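Local atomic coordinates of cerato-platanin-like protein (Moniliophthora perniciosa, PDB entry 3SUL), a protein that is a secreted fungal cerato-platanin whose precise function is not established, and which probably acts outside the cell. Residues S37-V42 and V78-A83. Residues are numbered along the deposited sequence; the frame is centred on the assembly and turned at random.
Sequences STFGSV and VGVDVA
V42 and V78 meet methyl to methyl across this buried contact, with V42 CG1 lying 4.1 Å from V78 CG2. Both CA–CB bonds point at the opposite segment, and the two side chains run slantwise past each other. The branches that touch are not equivalent. V42 uses the methyl anti to its backbone N (chi1 179°). V78 has nearly the same torsion but offers its other methyl, the one anti to the carbonyl carbon.

The second touch is slightly longer. The ring of F39 reaches V80, with F39 CE1 4.3 Å from V80 CG2. The methyl approaches the ring at a slant. The CA–CB bond of F39 does not aim at the strand, but the far part of the ring comes nearer to it. The CB bond of V80 points toward segment 37-42, and its CG2 methyl makes the touch.

No hydrogen bond joins the two segments, so the contact is purely apolar. F39 opens a short 3-10 turn, 39-41, and V42 follows directly after it. The start of the turn is gripped twice at T38 O. S41 N donates to T38 O at 2.9 Å. S41 OG also donates to T38 O, at 2.6 Å, in the carbonyl plane and on a lone pair. V42 N closes the turn on F39 O at 3.1 Å.

The ring of F39 also meets those of Y12 and F19, the former nearly parallel. In this family's double-psi beta barrel, the contact lays the loop between strands 4-8 and 45-49 against strand 73-80. Strand 45-49 runs beside that strand, and its V46 touches both F39 and V80.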
loop_
_atom_site.group_PDB
_atom_site.type_symbol
_atom_site.label_atom_id
_atom_site.label_comp_id
_atom_site.label_asym_id
_atom_site.label_seq_id
_atom_site.Cartn_x
_atom_site.Cartn_y
_atom_site.Cartn_z
ATOM N N SER A 37 -6.044 -13.921 -2.764
ATOM C CA SER A 37 -7.433 -13.647 -2.767
ATOM C C SER A 37 -7.853 -12.422 -1.977
ATOM O O SER A 37 -8.748 -11.620 -2.410
ATOM C CB SER A 37 -8.184 -14.909 -2.319
ATOM O OG SER A 37 -9.518 -14.512 -2.111
ATOM N N THR A 38 -7.235 -12.235 -0.809
ATOM C CA THR A 38 -7.533 -11.115 0.089
ATOM C C THR A 38 -6.286 -10.378 0.523
ATOM O O THR A 38 -5.132 -10.858 0.366
ATOM C CB THR A 38 -8.247 -11.575 1.334
ATOM O OG1 THR A 38 -7.343 -12.467 1.965
ATOM C CG2 THR A 38 -9.462 -12.371 1.004
ATOM N N PHE A 39 -6.528 -9.233 1.103
ATOM C CA PHE A 39 -5.390 -8.365 1.469
ATOM C C PHE A 39 -4.507 -9.121 2.404
ATOM O O PHE A 39 -3.283 -9.007 2.345
ATOM C CB PHE A 39 -5.887 -7.136 2.181
ATOM C CG PHE A 39 -6.558 -6.140 1.315
ATOM C CD1 PHE A 39 -6.653 -6.270 -0.104
ATOM C CD2 PHE A 39 -7.012 -4.954 1.909
ATOM C CE1 PHE A 39 -7.306 -5.279 -0.850
ATOM C CE2 PHE A 39 -7.591 -3.960 1.112
ATOM C CZ PHE A 39 -7.756 -4.120 -0.216
ATOM N N GLY A 40 -5.109 -9.914 3.274
ATOM C CA GLY A 40 -4.323 -10.613 4.267
ATOM C C GLY A 40 -3.459 -11.738 3.730
ATOM O O GLY A 40 -2.528 -12.157 4.407
ATOM N N SER A 41 -3.676 -12.204 2.505
ATOM C CA SER A 41 -2.851 -13.183 1.940
ATOM C C SER A 41 -1.551 -12.623 1.395
ATOM O O SER A 41 -0.713 -13.364 0.985
ATOM C CB SER A 41 -3.578 -14.028 0.871
ATOM O OG SER A 41 -3.933 -13.114 -0.173
ATOM N N VAL A 42 -1.410 -11.315 1.387
ATOM C CA VAL A 42 -0.160 -10.707 0.900
ATOM C C VAL A 42 0.707 -10.485 2.101
ATOM O O VAL A 42 0.265 -9.828 3.038
ATOM C CB VAL A 42 -0.412 -9.372 0.197
ATOM C CG1 VAL A 42 0.894 -8.722 -0.280
ATOM C CG2 VAL A 42 -1.410 -9.545 -0.896
ATOM N N VAL A 78 2.606 -2.767 -0.852
ATOM C CA VAL A 78 2.288 -3.268 -2.189
ATOM C C VAL A 78 1.117 -2.445 -2.659
ATOM O O VAL A 78 0.077 -2.341 -1.964
ATOM C CB VAL A 78 1.862 -4.700 -2.169
ATOM C CG1 VAL A 78 1.474 -5.171 -3.607
ATOM C CG2 VAL A 78 3.030 -5.491 -1.700
ATOM N N GLY A 79 1.308 -1.865 -3.826
ATOM C CA GLY A 79 0.244 -0.982 -4.431
ATOM C C GLY A 79 -0.821 -1.929 -4.990
ATOM O O GLY A 79 -0.520 -2.839 -5.751
ATOM N N VAL A 80 -2.082 -1.745 -4.562
ATOM C CA VAL A 80 -3.112 -2.665 -5.032
ATOM C C VAL A 80 -4.351 -1.911 -5.434
ATOM O O VAL A 80 -5.306 -2.530 -5.846
ATOM C CB VAL A 80 -3.519 -3.684 -3.956
ATOM C CG1 VAL A 80 -2.311 -4.471 -3.488
ATOM C CG2 VAL A 80 -4.149 -3.002 -2.750
ATOM N N ASP A 81 -4.358 -0.592 -5.240
ATOM C CA ASP A 81 -5.565 0.152 -5.576
ATOM C C ASP A 81 -5.211 1.585 -6.005
ATOM O O ASP A 81 -4.119 2.058 -5.831
ATOM C CB ASP A 81 -6.585 0.146 -4.424
ATOM C CG ASP A 81 -7.999 0.411 -4.928
ATOM O OD1 ASP A 81 -8.170 0.428 -6.174
ATOM O OD2 ASP A 81 -8.874 0.587 -4.089
ATOM N N VAL A 82 -6.181 2.266 -6.560
ATOM C CA VAL A 82 -6.006 3.646 -7.005
ATOM C C VAL A 82 -5.995 4.557 -5.789
ATOM O O VAL A 82 -6.880 4.492 -4.911
ATOM C CB VAL A 82 -7.188 3.998 -7.938
ATOM C CG1 VAL A 82 -7.092 5.508 -8.398
ATOM C CG2 VAL A 82 -7.160 3.110 -9.133
ATOM N N ALA A 83 -4.957 5.409 -5.682
ATOM C CA ALA A 83 -5.057 6.528 -4.724
ATOM C C ALA A 83 -5.051 7.776 -5.565
ATOM O O ALA A 83 -4.455 7.785 -6.646
ATOM C CB ALA A 83 -3.934 6.566 -3.720
#